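Local coordinates for mRNA export protein (Chaetomium thermophilum, PDB 4WPM) that probably takes part in exporting mRNA from the nucleus to the cytoplasm, the chain here comprising its RNA recognition motif domain, at residues 30-35 with 40-45; 55-60 with 67-72. All coordinates share one frame; numbering follows the deposited sequence.

In the fold
Helix 40-51 of this RNA recognition motif domain takes part on both sides, touching the loop in interaction 1 and residues of interaction 2. Interaction 1 holds the loop after strand 20-25 against the start of helix 40-51, and interaction 2 sets the chain that leaves this helix beside strand 66-71. Their centres lie about 15 Å apart, and the contacts follow one another along the chain. The same helical turns serve both: S42 faces the loop, while L40, L43 and L44 pack on residues of strand 66-71. L44 CD2 meets L69 CD2 at 3.6 Å and L40 CD1 meets V67 CG1 at 3.7 Å. The small, water-bridged loop contact thus adjoins the apolar layer between helix and sheet.

Interaction 1. Residues 30-35 with 40-45; sequences SKAASN and LRSLLD
A32 and S42 mark the nearest approach of the two backbones, with their CA atoms 7.2 Å apart. A short 3-10 turn over residues 32-34 here stands beside the first turns of helix 40-51. The turn is kept compact from within, since N35 N bonds to A32 O and the hydroxyl of S34 reaches back to K31 O at 3.1 Å between OG and O. A weak bond runs from A32 N to S30 OG, which also bonds to L27 O.

The side-chain contact is small and centres on S42. Its CB points at the turn, and OG lies between the backbone N and the carbonyl carbon (chi1 66°). From there OG faces the methyl of A32, which comes up obliquely, CB 3.6 Å from the oxygen. This is packing; the hydroxyl has its polar partners in the Y87 hydroxyl and G39 O, so two bonds fix its direction. Y87 also touches A32, so one tyrosine meets both the loop and the helix at this point.

N35 reaches the same hydroxyl next to A32. With CG beside the backbone N (chi1 -71°), its amide extends toward the helix, and ND2 comes to 3.8 Å from S42 OG. The two segments are joined more definitely through a water, which accepts from N35 ND2 at 3.2 Å and from S42 N at 3.1 Å. The water thereby takes the N-H of a residue in the first turn and links it to the loop side chain; nearby, R41 N bonds to D37 OD2.

Backbone bonding between K31 and A88 also joins the loop to the connection between strands 86-87 and 90-97. The whole is the linkage between the first strand and first helix of an RNA recognition motif, with its beta-alpha-beta-beta-alpha-beta topology.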
ATOM      1  N   SER A  30      -5.432   9.714   5.961  1.00 14.94           N
ATOM      2  CA  SER A  30      -6.228  10.931   5.871  1.00 16.94           C
ATOM      3  C   SER A  30      -7.414  10.913   6.831  1.00 23.70           C
ATOM      4  O   SER A  30      -7.738   9.880   7.419  1.00 22.86           O
ATOM      5  CB  SER A  30      -6.723  11.124   4.438  1.00 15.27           C
ATOM      6  OG  SER A  30      -7.985  10.507   4.246  1.00 16.55           O
ATOM      7  N   LYS A  31      -8.056  12.066   6.981  1.00 21.13           N
ATOM      8  CA  LYS A  31      -9.229  12.193   7.838  1.00 20.10           C
ATOM      9  C   LYS A  31     -10.446  11.505   7.226  1.00 16.36           C
ATOM     10  O   LYS A  31     -11.372  11.114   7.936  1.00 15.22           O
ATOM     11  CB  LYS A  31      -9.539  13.667   8.099  1.00 24.57           C
ATOM     12  CG  LYS A  31      -8.711  14.276   9.217  1.00 25.48           C
ATOM     13  CD  LYS A  31      -8.232  15.670   8.857  1.00 25.07           C
ATOM     14  CE  LYS A  31      -7.587  16.362  10.046  1.00 19.74           C
ATOM     15  NZ  LYS A  31      -8.037  17.775  10.177  1.00 17.25           N
ATOM     16  N   ALA A  32     -10.440  11.366   5.904  1.00 12.91           N
ATOM     17  CA  ALA A  32     -11.555  10.749   5.195  1.00 13.07           C
ATOM     18  C   ALA A  32     -11.615   9.244   5.441  1.00 13.51           C
ATOM     19  O   ALA A  32     -12.609   8.597   5.114  1.00 12.97           O
ATOM     20  CB  ALA A  32     -11.451  11.035   3.706  1.00 12.42           C
ATOM     21  N   ALA A  33     -10.550   8.688   6.011  1.00 16.32           N
ATOM     22  CA  ALA A  33     -10.460   7.248   6.232  1.00 18.92           C
ATOM     23  C   ALA A  33     -11.566   6.750   7.158  1.00 23.55           C
ATOM     24  O   ALA A  33     -12.025   5.614   7.037  1.00 20.51           O
ATOM     25  CB  ALA A  33      -9.100   6.891   6.804  1.00 19.26           C
ATOM     26  N   SER A  34     -11.991   7.608   8.080  1.00 21.22           N
ATOM     27  CA  SER A  34     -13.001   7.240   9.067  1.00 21.02           C
ATOM     28  C   SER A  34     -14.408   7.228   8.472  1.00 21.88           C
ATOM     29  O   SER A  34     -15.373   6.898   9.161  1.00 21.71           O
ATOM     30  CB  SER A  34     -12.953   8.200  10.257  1.00 23.05           C
ATOM     31  OG  SER A  34     -13.162   9.538   9.842  1.00 26.96           O
ATOM     32  N   ASN A  35     -14.526   7.589   7.198  1.00 25.29           N
ATOM     33  CA  ASN A  35     -15.826   7.621   6.539  1.00 26.48           C
ATOM     34  C   ASN A  35     -16.439   6.229   6.406  1.00 24.11           C
ATOM     35  O   ASN A  35     -15.730   5.226   6.502  1.00 23.18           O
ATOM     36  CB  ASN A  35     -15.704   8.259   5.154  1.00 28.39           C
ATOM     37  CG  ASN A  35     -15.448   9.752   5.218  1.00 29.03           C
ATOM     38  OD1 ASN A  35     -15.167  10.303   6.282  1.00 32.06           O
ATOM     39  ND2 ASN A  35     -15.539  10.416   4.070  1.00 26.76           N
ATOM     40  N   LEU A  40     -13.534   6.758   0.039  1.00 20.58           N
ATOM     41  CA  LEU A  40     -13.326   6.561  -1.393  1.00 14.37           C
ATOM     42  C   LEU A  40     -14.018   7.655  -2.197  1.00 14.29           C
ATOM     43  O   LEU A  40     -13.391   8.329  -3.010  1.00 14.17           O
ATOM     44  CB  LEU A  40     -13.838   5.188  -1.835  1.00 13.24           C
ATOM     45  CG  LEU A  40     -13.794   4.899  -3.339  1.00 14.07           C
ATOM     46  CD1 LEU A  40     -12.379   5.054  -3.884  1.00 16.30           C
ATOM     47  CD2 LEU A  40     -14.324   3.506  -3.629  1.00 13.50           C
ATOM     48  N   ARG A  41     -15.313   7.828  -1.952  1.00 14.39           N
ATOM     49  CA  ARG A  41     -16.129   8.754  -2.727  1.00 17.20           C
ATOM     50  C   ARG A  41     -15.644  10.194  -2.592  1.00 15.42           C
ATOM     51  O   ARG A  41     -15.563  10.923  -3.582  1.00 15.43           O
ATOM     52  CB  ARG A  41     -17.590   8.657  -2.280  1.00 24.82           C
ATOM     53  CG  ARG A  41     -18.568   9.458  -3.126  1.00 38.08           C
ATOM     54  CD  ARG A  41     -19.437  10.354  -2.260  1.00 53.93           C
ATOM     55  NE  ARG A  41     -18.699  11.508  -1.751  1.00 69.18           N
ATOM     56  CZ  ARG A  41     -19.161  12.349  -0.831  1.00 76.84           C
ATOM     57  NH1 ARG A  41     -20.365  12.172  -0.303  1.00 79.53           N
ATOM     58  NH2 ARG A  41     -18.414  13.371  -0.435  1.00 78.50           N
ATOM     59  N   SER A  42     -15.325  10.601  -1.368  1.00 15.30           N
ATOM     60  CA  SER A  42     -14.834  11.952  -1.119  1.00 18.85           C
ATOM     61  C   SER A  42     -13.499  12.186  -1.822  1.00 20.53           C
ATOM     62  O   SER A  42     -13.220  13.290  -2.290  1.00 23.50           O
ATOM     63  CB  SER A  42     -14.691  12.201   0.384  1.00 22.82           C
ATOM     64  OG  SER A  42     -13.677  11.387   0.946  1.00 30.25           O
ATOM     65  N   LEU A  43     -12.680  11.141  -1.894  1.00 18.49           N
ATOM     66  CA  LEU A  43     -11.393  11.219  -2.575  1.00 10.91           C
ATOM     67  C   LEU A  43     -11.569  11.414  -4.077  1.00 10.72           C
ATOM     68  O   LEU A  43     -10.963  12.308  -4.666  1.00  9.70           O
ATOM     69  CB  LEU A  43     -10.562   9.960  -2.304  1.00  9.80           C
ATOM     70  CG  LEU A  43      -9.288   9.786  -3.137  1.00 10.26           C
ATOM     71  CD1 LEU A  43      -8.279  10.878  -2.816  1.00  7.07           C
ATOM     72  CD2 LEU A  43      -8.684   8.412  -2.905  1.00 12.49           C
ATOM     73  N   LEU A  44     -12.391  10.572  -4.695  1.00 14.37           N
ATOM     74  CA  LEU A  44     -12.612  10.656  -6.134  1.00 17.84           C
ATOM     75  C   LEU A  44     -13.252  11.989  -6.490  1.00 22.24           C
ATOM     76  O   LEU A  44     -12.945  12.576  -7.525  1.00 21.47           O
ATOM     77  CB  LEU A  44     -13.486   9.498  -6.623  1.00 16.54           C
ATOM     78  CG  LEU A  44     -12.996   8.085  -6.289  1.00 18.54           C
ATOM     79  CD1 LEU A  44     -13.728   7.053  -7.138  1.00 17.77           C
ATOM     80  CD2 LEU A  44     -11.486   7.948  -6.445  1.00 19.13           C
ATOM     81  N   ASP A  45     -14.137  12.470  -5.622  1.00 27.92           N
ATOM     82  CA  ASP A  45     -14.755  13.774  -5.815  1.00 34.57           C
ATOM     83  C   ASP A  45     -13.686  14.860  -5.790  1.00 28.17           C
ATOM     84  O   ASP A  45     -13.713  15.790  -6.594  1.00 24.90           O
ATOM     85  CB  ASP A  45     -15.810  14.037  -4.740  1.00 50.12           C
ATOM     86  CG  ASP A  45     -16.503  15.373  -4.919  1.00 64.81           C
ATOM     87  OD1 ASP A  45     -17.464  15.444  -5.713  1.00 70.41           O
ATOM     88  OD2 ASP A  45     -16.087  16.352  -4.264  1.00 70.50           O
TER
HETATM   89  O   HOH W   1     -16.287   9.203   1.213  1.00 10.78           O

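Interaction 2. Residues 55-60 with 67-72; sequences ITLGRG and VWLKVN
L57 makes the first apolar contact with strand 66-71, its two methyls dividing the work. CG sits beside the backbone N (chi1 -65°), which brings the branched end nearer the strand than its CB direction suggests: CD2 packs on V71 CG1 at 3.5 Å, while CD1 meets L69 CD1 at 4.1 Å. Both neighbours are crossed at a slant.

R59 supplies the one backbone hydrogen bond between the two segments. K70 N donates to R59 O over 3.1 Å in an almost straight bond (172° at the hydrogen), with the donor tilted 19° from the carbonyl plane. The reverse pair is spread, R59 N lying 4.4 Å from K70 O, and a water donates to both R59 O and K70 O across this splayed end. The side chains of R59 and K70 start close together, but their ends lead away from the contact.

G60 brings the strands closest. Its CA is 3.1 Å from W68 O in a CA-H...O contact, and L69 CD2 packs against the same CA at 3.7 Å.

Strand 66-71 is flanked on its other edge by strand 20-25, through backbone bonds of L69 with I22 and V71 with T20. Helix 40-51 covers the face bearing V67 and L69, and W68 packs on V21 and K23 from the opposite face, where P102 of the C-terminal tail adjoins it. Beyond V71, N72 caps helix 73-81 through D75 N.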
ATOM      1  N   ILE A  55     -13.139  15.599 -15.227  1.00101.48           N
ATOM      2  CA  ILE A  55     -12.981  14.168 -15.412  1.00 90.83           C
ATOM      3  C   ILE A  55     -14.040  13.397 -14.639  1.00 76.28           C
ATOM      4  O   ILE A  55     -14.493  13.828 -13.577  1.00 74.40           O
ATOM      5  CB  ILE A  55     -11.569  13.706 -14.979  1.00 96.00           C
ATOM      6  CG1 ILE A  55     -11.389  12.213 -15.273  1.00100.90           C
ATOM      7  CG2 ILE A  55     -11.337  13.992 -13.497  1.00 96.25           C
ATOM      8  CD1 ILE A  55     -10.060  11.653 -14.856  1.00104.73           C
ATOM      9  N   THR A  56     -14.448  12.268 -15.207  1.00 66.39           N
ATOM     10  CA  THR A  56     -15.389  11.363 -14.567  1.00 59.69           C
ATOM     11  C   THR A  56     -14.679  10.041 -14.307  1.00 53.85           C
ATOM     12  O   THR A  56     -14.210   9.383 -15.236  1.00 53.10           O
ATOM     13  CB  THR A  56     -16.645  11.128 -15.424  1.00 60.56           C
ATOM     14  OG1 THR A  56     -17.075  12.369 -16.001  1.00 63.05           O
ATOM     15  CG2 THR A  56     -17.767  10.550 -14.571  1.00 59.06           C
ATOM     16  N   LEU A  57     -14.612   9.659 -13.034  1.00 50.04           N
ATOM     17  CA  LEU A  57     -13.930   8.442 -12.617  1.00 48.19           C
ATOM     18  C   LEU A  57     -14.950   7.328 -12.435  1.00 52.03           C
ATOM     19  O   LEU A  57     -15.768   7.355 -11.514  1.00 47.66           O
ATOM     20  CB  LEU A  57     -13.153   8.674 -11.318  1.00 44.23           C
ATOM     21  CG  LEU A  57     -11.990   9.667 -11.390  1.00 42.43           C
ATOM     22  CD1 LEU A  57     -11.419   9.918 -10.004  1.00 43.34           C
ATOM     23  CD2 LEU A  57     -10.898   9.181 -12.332  1.00 42.61           C
ATOM     24  N   GLY A  58     -14.888   6.342 -13.325  1.00 62.14           N
ATOM     25  CA  GLY A  58     -15.846   5.253 -13.336  1.00 71.57           C
ATOM     26  C   GLY A  58     -15.581   4.187 -12.293  1.00 60.98           C
ATOM     27  O   GLY A  58     -16.248   4.165 -11.260  1.00 68.45           O
ATOM     28  N   ARG A  59     -14.607   3.315 -12.541  1.00 47.41           N
ATOM     29  CA  ARG A  59     -14.366   2.188 -11.647  1.00 30.91           C
ATOM     30  C   ARG A  59     -13.238   2.480 -10.666  1.00 23.03           C
ATOM     31  O   ARG A  59     -12.133   2.853 -11.062  1.00 17.85           O
ATOM     32  CB  ARG A  59     -14.031   0.937 -12.471  1.00 27.40           C
ATOM     33  CG  ARG A  59     -13.631  -0.290 -11.661  1.00 27.23           C
ATOM     34  CD  ARG A  59     -14.652  -1.405 -11.796  1.00 30.27           C
ATOM     35  NE  ARG A  59     -14.219  -2.619 -11.106  1.00 32.11           N
ATOM     36  CZ  ARG A  59     -14.354  -2.833  -9.801  1.00 32.67           C
ATOM     37  NH1 ARG A  59     -14.911  -1.915  -9.021  1.00 29.91           N
ATOM     38  NH2 ARG A  59     -13.928  -3.971  -9.270  1.00 35.98           N
ATOM     39  N   GLY A  60     -13.532   2.305  -9.381  1.00 23.21           N
ATOM     40  CA  GLY A  60     -12.525   2.404  -8.343  1.00 21.11           C
ATOM     41  C   GLY A  60     -12.811   1.491  -7.166  1.00 19.69           C
ATOM     42  O   GLY A  60     -13.961   1.129  -6.918  1.00 15.71           O
ATOM     43  N   VAL A  67      -5.821   2.790  -3.184  1.00 14.61           N
ATOM     44  CA  VAL A  67      -7.027   2.999  -3.972  1.00 11.45           C
ATOM     45  C   VAL A  67      -6.693   2.764  -5.439  1.00 11.14           C
ATOM     46  O   VAL A  67      -5.758   3.363  -5.973  1.00  8.66           O
ATOM     47  CB  VAL A  67      -7.604   4.419  -3.786  1.00 11.54           C
ATOM     48  CG1 VAL A  67      -8.779   4.658  -4.733  1.00 13.76           C
ATOM     49  CG2 VAL A  67      -8.026   4.642  -2.347  1.00  8.77           C
ATOM     50  N   TRP A  68      -7.460   1.892  -6.085  1.00 14.45           N
ATOM     51  CA  TRP A  68      -7.228   1.541  -7.480  1.00 16.26           C
ATOM     52  C   TRP A  68      -8.254   2.241  -8.359  1.00 19.05           C
ATOM     53  O   TRP A  68      -9.434   2.274  -8.023  1.00 19.40           O
ATOM     54  CB  TRP A  68      -7.308   0.026  -7.683  1.00 15.77           C
ATOM     55  CG  TRP A  68      -6.300  -0.751  -6.890  1.00 14.90           C
ATOM     56  CD1 TRP A  68      -6.303  -0.968  -5.542  1.00 15.82           C
ATOM     57  CD2 TRP A  68      -5.145  -1.427  -7.402  1.00 12.42           C
ATOM     58  NE1 TRP A  68      -5.218  -1.730  -5.184  1.00 12.67           N
ATOM     59  CE2 TRP A  68      -4.492  -2.026  -6.307  1.00 12.10           C
ATOM     60  CE3 TRP A  68      -4.599  -1.581  -8.680  1.00 11.56           C
ATOM     61  CZ2 TRP A  68      -3.320  -2.767  -6.451  1.00 12.04           C
ATOM     62  CZ3 TRP A  68      -3.436  -2.317  -8.820  1.00 11.21           C
ATOM     63  CH2 TRP A  68      -2.809  -2.901  -7.712  1.00 11.18           C
ATOM     64  N   LEU A  69      -7.796   2.812  -9.469  1.00 22.49           N
ATOM     65  CA  LEU A  69      -8.685   3.472 -10.422  1.00 24.53           C
ATOM     66  C   LEU A  69      -8.368   3.034 -11.844  1.00 24.56           C
ATOM     67  O   LEU A  69      -7.203   2.957 -12.236  1.00 22.21           O
ATOM     68  CB  LEU A  69      -8.572   4.994 -10.312  1.00 21.43           C
ATOM     69  CG  LEU A  69      -8.953   5.608  -8.965  1.00 22.57           C
ATOM     70  CD1 LEU A  69      -8.636   7.093  -8.959  1.00 27.85           C
ATOM     71  CD2 LEU A  69     -10.422   5.371  -8.670  1.00 20.04           C
ATOM     72  N   LYS A  70      -9.419   2.749 -12.607  1.00 26.55           N
ATOM     73  CA  LYS A  70      -9.286   2.409 -14.015  1.00 30.63           C
ATOM     74  C   LYS A  70      -9.761   3.587 -14.867  1.00 29.61           C
ATOM     75  O   LYS A  70     -10.933   3.964 -14.813  1.00 29.67           O
ATOM     76  CB  LYS A  70     -10.087   1.141 -14.321  1.00 37.53           C
ATOM     77  CG  LYS A  70      -9.469   0.242 -15.376  1.00 45.76           C
ATOM     78  CD  LYS A  70     -10.175  -1.106 -15.412  1.00 55.16           C
ATOM     79  CE  LYS A  70      -9.449  -2.100 -16.303  1.00 63.37           C
ATOM     80  NZ  LYS A  70     -10.337  -3.212 -16.741  1.00 69.86           N
ATOM     81  N   VAL A  71      -8.847   4.164 -15.642  1.00 30.16           N
ATOM     82  CA  VAL A  71      -9.126   5.382 -16.403  1.00 31.17           C
ATOM     83  C   VAL A  71      -8.443   5.359 -17.768  1.00 35.21           C
ATOM     84  O   VAL A  71      -7.521   4.575 -17.993  1.00 31.03           O
ATOM     85  CB  VAL A  71      -8.661   6.640 -15.634  1.00 31.33           C
ATOM     86  CG1 VAL A  71      -9.388   6.755 -14.302  1.00 31.33           C
ATOM     87  CG2 VAL A  71      -7.149   6.615 -15.419  1.00 29.74           C
ATOM     88  N   ASN A  72      -8.894   6.220 -18.678  1.00 46.30           N
ATOM     89  CA  ASN A  72      -8.242   6.348 -19.978  1.00 58.70           C
ATOM     90  C   ASN A  72      -6.908   7.074 -19.831  1.00 67.56           C
ATOM     91  O   ASN A  72      -6.581   7.571 -18.754  1.00 72.62           O
ATOM     92  CB  ASN A  72      -9.149   7.071 -20.976  1.00 62.71           C
ATOM     93  CG  ASN A  72      -9.538   8.461 -20.517  1.00 66.59           C
ATOM     94  OD1 ASN A  72      -8.746   9.400 -20.597  1.00 67.48           O
ATOM     95  ND2 ASN A  72     -10.771   8.601 -20.041  1.00 68.13           N
TER
HETATM   96  O   HOH W   2     -11.935   5.601 -12.633  1.00 25.61           O